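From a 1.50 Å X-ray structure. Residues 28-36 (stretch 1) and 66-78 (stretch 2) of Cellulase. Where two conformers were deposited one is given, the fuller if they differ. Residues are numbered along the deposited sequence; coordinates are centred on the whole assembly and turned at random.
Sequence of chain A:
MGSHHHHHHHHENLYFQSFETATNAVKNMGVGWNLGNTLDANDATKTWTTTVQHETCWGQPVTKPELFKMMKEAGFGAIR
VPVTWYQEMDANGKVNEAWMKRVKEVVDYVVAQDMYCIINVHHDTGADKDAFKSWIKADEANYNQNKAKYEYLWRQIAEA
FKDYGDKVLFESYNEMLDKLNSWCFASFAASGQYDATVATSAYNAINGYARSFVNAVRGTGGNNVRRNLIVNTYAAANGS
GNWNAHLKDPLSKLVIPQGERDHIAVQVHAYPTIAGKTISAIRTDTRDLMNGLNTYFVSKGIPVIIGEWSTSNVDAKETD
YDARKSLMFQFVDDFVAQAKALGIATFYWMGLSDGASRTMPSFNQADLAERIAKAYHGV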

ATOM      1  N   ASN A  28     -14.462  -2.310  -6.689  1.00 22.15           N
ATOM      2  CA  ASN A  28     -15.159  -3.242  -5.808  1.00 23.31           C
ATOM      3  C   ASN A  28     -14.549  -3.300  -4.412  1.00 23.68           C
ATOM      4  O   ASN A  28     -15.191  -3.838  -3.501  1.00 24.40           O
ATOM      5  N   MET A  29     -13.337  -2.768  -4.234  1.00 23.24           N
ATOM      6  CA  MET A  29     -12.731  -2.718  -2.911  1.00 23.48           C
ATOM      7  C   MET A  29     -13.527  -1.861  -1.928  1.00 22.71           C
ATOM      8  O   MET A  29     -13.430  -2.071  -0.710  1.00 21.52           O
ATOM      9  N   GLY A  30     -14.341  -0.929  -2.408  1.00 21.79           N
ATOM     10  CA  GLY A  30     -15.073  -0.084  -1.476  1.00 22.75           C
ATOM     11  C   GLY A  30     -14.124   0.822  -0.710  1.00 19.79           C
ATOM     12  O   GLY A  30     -13.247   1.476  -1.288  1.00 21.59           O
ATOM     13  N   VAL A  31     -14.307   0.861   0.611  1.00 21.67           N
ATOM     14  CA  VAL A  31     -13.389   1.554   1.505  1.00 20.16           C
ATOM     15  C   VAL A  31     -12.539   0.519   2.226  1.00 19.29           C
ATOM     16  O   VAL A  31     -13.055  -0.494   2.704  1.00 20.15           O
ATOM     17  N   GLY A  32     -11.237   0.809   2.319  1.00 19.54           N
ATOM     18  CA  GLY A  32     -10.270  -0.102   2.890  1.00 20.43           C
ATOM     19  C   GLY A  32      -9.603   0.449   4.142  1.00 20.57           C
ATOM     20  O   GLY A  32      -9.758   1.617   4.507  1.00 20.16           O
ATOM     21  N   TRP A  33      -8.811  -0.419   4.776  1.00 19.25           N
ATOM     22  CA  TRP A  33      -8.091  -0.102   5.995  1.00 19.18           C
ATOM     23  C   TRP A  33      -6.750  -0.812   5.954  1.00 20.42           C
ATOM     24  O   TRP A  33      -6.634  -1.892   5.367  1.00 20.22           O
ATOM     25  N   ASN A  34      -5.747  -0.196   6.596  1.00 17.64           N
ATOM     26  CA  ASN A  34      -4.407  -0.760   6.730  1.00 18.21           C
ATOM     27  C   ASN A  34      -4.211  -1.393   8.103  1.00 19.23           C
ATOM     28  O   ASN A  34      -4.358  -0.719   9.130  1.00 20.65           O
ATOM     29  N   LEU A  35      -3.772  -2.652   8.114  1.00 19.66           N
ATOM     30  CA  LEU A  35      -3.296  -3.319   9.331  1.00 19.29           C
ATOM     31  C   LEU A  35      -1.855  -2.884   9.603  1.00 22.73           C
ATOM     32  O   LEU A  35      -0.888  -3.643   9.477  1.00 21.54           O
ATOM     33  N   GLY A  36      -1.712  -1.593   9.934  1.00 20.47           N
ATOM     34  CA  GLY A  36      -0.391  -1.001  10.021  1.00 20.82           C
ATOM     35  C   GLY A  36       0.355  -1.321  11.316  1.00 20.13           C
ATOM     36  O   GLY A  36      -0.212  -1.683  12.351  1.00 20.95           O
ATOM     37  N   GLU A  66     -11.183 -12.344  14.125  0.55 23.77           N
ATOM     38  CA  GLU A  66     -12.394 -11.615  14.472  0.55 25.29           C
ATOM     39  C   GLU A  66     -12.281 -10.137  14.127  0.55 25.05           C
ATOM     40  O   GLU A  66     -13.287  -9.502  13.784  0.55 25.35           O
ATOM     41  N   LEU A  67     -11.078  -9.571  14.224  1.00 24.48           N
ATOM     42  CA  LEU A  67     -10.873  -8.182  13.829  1.00 22.36           C
ATOM     43  C   LEU A  67     -11.446  -7.905  12.442  1.00 23.69           C
ATOM     44  O   LEU A  67     -12.047  -6.853  12.206  1.00 22.04           O
ATOM     45  N   PHE A  68     -11.249  -8.821  11.499  1.00 22.20           N
ATOM     46  CA  PHE A  68     -11.680  -8.564  10.130  1.00 22.18           C
ATOM     47  C   PHE A  68     -13.171  -8.811   9.943  1.00 22.03           C
ATOM     48  O   PHE A  68     -13.786  -8.153   9.097  1.00 23.19           O
ATOM     49  N   LYS A  69     -13.759  -9.734  10.707  1.00 21.61           N
ATOM     50  CA  LYS A  69     -15.218  -9.831  10.762  1.00 19.73           C
ATOM     51  C   LYS A  69     -15.811  -8.495  11.174  1.00 24.06           C
ATOM     52  O   LYS A  69     -16.773  -8.014  10.563  1.00 22.16           O
ATOM     53  N   MET A  70     -15.216  -7.860  12.181  1.00 22.43           N
ATOM     54  CA  MET A  70     -15.700  -6.562  12.645  1.00 23.36           C
ATOM     55  C   MET A  70     -15.554  -5.498  11.562  1.00 21.92           C
ATOM     56  O   MET A  70     -16.479  -4.711  11.320  1.00 22.60           O
ATOM     57  N   MET A  71     -14.390  -5.444  10.907  1.00 22.85           N
ATOM     58  CA  MET A  71     -14.185  -4.471   9.837  1.00 20.25           C
ATOM     59  C   MET A  71     -15.206  -4.663   8.722  1.00 22.36           C
ATOM     60  O   MET A  71     -15.809  -3.697   8.236  1.00 21.74           O
ATOM     61  N   LYS A  72     -15.416  -5.909   8.307  1.00 20.85           N
ATOM     62  CA  LYS A  72     -16.386  -6.189   7.254  1.00 22.53           C
ATOM     63  C   LYS A  72     -17.786  -5.727   7.647  1.00 22.19           C
ATOM     64  O   LYS A  72     -18.504  -5.120   6.840  1.00 24.38           O
ATOM     65  N   GLU A  73     -18.214  -6.056   8.865  1.00 19.59           N
ATOM     66  CA  GLU A  73     -19.555  -5.689   9.313  1.00 20.29           C
ATOM     67  C   GLU A  73     -19.738  -4.186   9.445  1.00 22.38           C
ATOM     68  O   GLU A  73     -20.875  -3.698   9.358  1.00 25.45           O
ATOM     69  N   ALA A  74     -18.653  -3.448   9.659  1.00 22.05           N
ATOM     70  CA  ALA A  74     -18.709  -1.989   9.697  1.00 21.64           C
ATOM     71  C   ALA A  74     -18.725  -1.373   8.311  1.00 24.14           C
ATOM     72  O   ALA A  74     -18.863  -0.153   8.198  1.00 26.42           O
ATOM     73  N   GLY A  75     -18.607  -2.178   7.259  1.00 21.73           N
ATOM     74  CA  GLY A  75     -18.709  -1.676   5.902  1.00 22.38           C
ATOM     75  C   GLY A  75     -17.425  -1.623   5.101  1.00 21.35           C
ATOM     76  O   GLY A  75     -17.449  -1.123   3.970  1.00 23.82           O
ATOM     77  N   PHE A  76     -16.307  -2.099   5.637  1.00 20.62           N
ATOM     78  CA  PHE A  76     -15.062  -2.096   4.898  1.00 21.02           C
ATOM     79  C   PHE A  76     -15.024  -3.271   3.934  1.00 21.26           C
ATOM     80  O   PHE A  76     -15.587  -4.348   4.192  1.00 22.25           O
ATOM     81  N   GLY A  77     -14.362  -3.038   2.800  1.00 21.03           N
ATOM     82  CA  GLY A  77     -14.367  -3.994   1.711  1.00 21.11           C
ATOM     83  C   GLY A  77     -13.008  -4.551   1.349  1.00 23.26           C
ATOM     84  O   GLY A  77     -12.912  -5.414   0.470  1.00 20.54           O
ATOM     85  N   ALA A  78     -11.964  -4.088   2.029  1.00 19.04           N
ATOM     86  CA  ALA A  78     -10.601  -4.415   1.634  1.00 18.67           C
ATOM     87  C   ALA A  78      -9.663  -4.074   2.776  1.00 19.06           C
ATOM     88  O   ALA A  78      -9.898  -3.115   3.515  1.00 20.36           O
TER

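A strand and a helix of one chain often meet by a division of space: where the backbones come close, a side chain directed into the gap tends to be small or absent, and where they diverge large side chains fill the gap. This cellulase offers a compact example. The strand ending at Asn34 and the helix at 66-73 run roughly antiparallel, at 151°, with axes 10.4 Å apart at closest approach, and the wide space between them is occupied chiefly by Trp33. Its CA-to-CB bond points toward the helix, and with chi1 in t and chi2 at 61° the indole reaches three helix residues, Leu67, Phe68 and Met71. Met71, also directed toward its partner and folded m, m, t, lays its CE over one face of the indole, 3.5 Å from the centroid of the six-membered ring of Trp33 and nearly on the ring normal. Leu67 CD2 and Phe68 CE1 lie at the indole edge, 4.1 and 4.3 Å from Trp33 CZ3. Leu35 (t, p) extends this packing: its CD1 lies 3.7 Å from Leu67 CD2 and 4.0 Å from Phe68 CZ, so both residues touch Trp33 and Leu35 alike.

Beyond the helix the gap narrows. Phe76 (chi1 m) still fits its ring beside Val31, CD1 to Val31 CG2 at 4.0 Å, but at Gly77 there is no room: a CB would fall 2.3 Å from Met29 O. Gly77 CA instead approaches Met29 O to 3.2 Å, while Gly77 N donates to Val31 O at 2.9 Å, almost linearly. Trp33 N completes the direct polar pairing, donating to Ala78 O at 3.2 Å. The small methyl of Ala78 meets Met29, CB to CB at 3.9 Å. Two waters bridge the stretches, one donating to Asn28 O and Gly77 O, the other accepting from Val31 N and donating to Gly75 O.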

ATOM      1  CB  ASN A  28     -15.198  -4.645  -6.411  1.00 23.77           C
ATOM      2  CG  ASN A  28     -16.094  -4.731  -7.611  1.00 25.86           C
ATOM      3  OD1 ASN A  28     -17.034  -3.957  -7.745  1.00 28.94           O
ATOM      4  ND2 ASN A  28     -15.826  -5.688  -8.483  1.00 25.05           N
ATOM      5  CB  MET A  29     -11.332  -2.130  -2.999  1.00 20.05           C
ATOM      6  CG  MET A  29     -10.296  -3.064  -3.575  1.00 22.72           C
ATOM      7  SD  MET A  29      -8.749  -2.232  -3.985  1.00 21.16           S
ATOM      8  CE  MET A  29      -7.832  -3.591  -4.720  1.00 24.01           C
ATOM      9  CB  VAL A  31     -14.065   2.491   2.524  1.00 23.80           C
ATOM     10  CG1 VAL A  31     -14.486   3.765   1.833  1.00 25.78           C
ATOM     11  CG2 VAL A  31     -15.215   1.805   3.241  1.00 24.49           C
ATOM     12  CB  TRP A  33      -8.851  -0.624   7.197  1.00 20.56           C
ATOM     13  CG  TRP A  33      -8.232  -0.308   8.533  1.00 19.42           C
ATOM     14  CD1 TRP A  33      -7.996   0.931   9.072  1.00 21.58           C
ATOM     15  CD2 TRP A  33      -7.791  -1.257   9.507  1.00 21.03           C
ATOM     16  NE1 TRP A  33      -7.451   0.805  10.329  1.00 22.03           N
ATOM     17  CE2 TRP A  33      -7.313  -0.531  10.614  1.00 21.80           C
ATOM     18  CE3 TRP A  33      -7.776  -2.655   9.560  1.00 23.11           C
ATOM     19  CZ2 TRP A  33      -6.825  -1.158  11.758  1.00 20.93           C
ATOM     20  CZ3 TRP A  33      -7.280  -3.270  10.693  1.00 25.08           C
ATOM     21  CH2 TRP A  33      -6.815  -2.527  11.772  1.00 24.30           C
ATOM     22  CB  ASN A  34      -3.320   0.315   6.612  1.00 18.20           C
ATOM     23  CG  ASN A  34      -3.018   0.680   5.219  1.00 18.45           C
ATOM     24  OD1 ASN A  34      -2.161   0.087   4.578  1.00 18.55           O
ATOM     25  ND2 ASN A  34      -3.705   1.702   4.727  1.00 19.26           N
ATOM     26  CB  LEU A  35      -3.395  -4.823   9.153  1.00 19.56           C
ATOM     27  CG  LEU A  35      -3.119  -5.644  10.425  1.00 20.99           C
ATOM     28  CD1 LEU A  35      -4.257  -5.606  11.420  1.00 21.14           C
ATOM     29  CD2 LEU A  35      -2.785  -7.100  10.048  1.00 21.98           C
ATOM     30  CB  GLU A  66     -12.677 -11.819  15.956  0.55 25.90           C
ATOM     31  CG  GLU A  66     -13.158 -13.218  16.315  0.55 24.23           C
ATOM     32  CD  GLU A  66     -12.115 -14.336  16.219  0.55 31.29           C
ATOM     33  OE1 GLU A  66     -10.887 -14.109  16.420  0.55 23.22           O
ATOM     34  OE2 GLU A  66     -12.560 -15.474  15.955  0.55 40.04           O
ATOM     35  CB  LEU A  67      -9.377  -7.852  13.838  1.00 21.97           C
ATOM     36  CG  LEU A  67      -8.961  -6.493  13.291  1.00 23.14           C
ATOM     37  CD1 LEU A  67      -9.510  -5.344  14.124  1.00 23.80           C
ATOM     38  CD2 LEU A  67      -7.406  -6.438  13.215  1.00 24.67           C
ATOM     39  CB  PHE A  68     -10.791  -9.329   9.157  1.00 21.88           C
ATOM     40  CG  PHE A  68      -9.338  -8.930   9.267  1.00 23.03           C
ATOM     41  CD1 PHE A  68      -8.945  -7.623   9.023  1.00 24.85           C
ATOM     42  CD2 PHE A  68      -8.393  -9.838   9.696  1.00 24.74           C
ATOM     43  CE1 PHE A  68      -7.614  -7.252   9.151  1.00 23.56           C
ATOM     44  CE2 PHE A  68      -7.063  -9.464   9.827  1.00 23.50           C
ATOM     45  CZ  PHE A  68      -6.683  -8.177   9.560  1.00 22.92           C
ATOM     46  CB  LYS A  69     -15.619 -10.930  11.737  1.00 23.12           C
ATOM     47  CG  LYS A  69     -17.142 -11.135  11.922  1.00 24.73           C
ATOM     48  CD  LYS A  69     -17.428 -12.287  12.909  1.00 26.80           C
ATOM     49  CE  LYS A  69     -18.930 -12.537  13.112  1.00 28.52           C
ATOM     50  NZ  LYS A  69     -19.542 -11.353  13.758  1.00 27.26           N
ATOM     51  CB  MET A  70     -14.928  -6.152  13.904  1.00 23.36           C
ATOM     52  CG  MET A  70     -15.447  -4.873  14.542  1.00 23.63           C
ATOM     53  SD  MET A  70     -14.478  -4.381  15.982  1.00 25.67           S
ATOM     54  CE  MET A  70     -12.999  -3.742  15.214  1.00 23.46           C
ATOM     55  CB  MET A  71     -12.760  -4.607   9.286  1.00 21.88           C
ATOM     56  CG  MET A  71     -11.700  -4.088  10.228  1.00 22.83           C
ATOM     57  SD  MET A  71     -11.690  -2.282  10.254  1.00 24.34           S
ATOM     58  CE  MET A  71     -10.651  -1.996  11.692  1.00 24.78           C
ATOM     59  CB  LYS A  72     -16.386  -7.689   6.955  1.00 23.47           C
ATOM     60  CG  LYS A  72     -17.461  -8.136   5.993  1.00 27.86           C
ATOM     61  CD  LYS A  72     -17.169  -7.786   4.562  1.00 33.08           C
ATOM     62  CE  LYS A  72     -18.255  -8.332   3.636  1.00 44.58           C
ATOM     63  NZ  LYS A  72     -18.658  -9.744   3.963  1.00 45.45           N
ATOM     64  CB  GLU A  73     -19.852  -6.413  10.612  1.00 23.74           C
ATOM     65  CG  GLU A  73     -20.027  -7.896  10.367  1.00 27.64           C
ATOM     66  CD  GLU A  73     -20.351  -8.662  11.625  1.00 32.38           C
ATOM     67  OE1 GLU A  73     -20.705  -8.019  12.643  1.00 37.69           O
ATOM     68  OE2 GLU A  73     -20.267  -9.910  11.584  1.00 30.95           O
ATOM     69  CB  ALA A  74     -17.562  -1.399  10.523  1.00 23.65           C
ATOM     70  CB  PHE A  76     -13.879  -2.087   5.876  1.00 20.93           C
ATOM     71  CG  PHE A  76     -13.722  -0.760   6.570  1.00 19.72           C
ATOM     72  CD1 PHE A  76     -12.876   0.208   6.051  1.00 20.91           C
ATOM     73  CD2 PHE A  76     -14.490  -0.445   7.664  1.00 20.57           C
ATOM     74  CE1 PHE A  76     -12.761   1.447   6.644  1.00 21.44           C
ATOM     75  CE2 PHE A  76     -14.391   0.792   8.259  1.00 23.12           C
ATOM     76  CZ  PHE A  76     -13.523   1.738   7.756  1.00 23.09           C
ATOM     77  CB  ALA A  78     -10.206  -3.627   0.372  1.00 21.57           C
TER
HETATM   78  O   HOH W   1     -15.100  -5.434  -1.275  1.00 27.30           O
HETATM   79  O   HOH W   2     -16.427  -0.987   1.438  1.00 21.54           O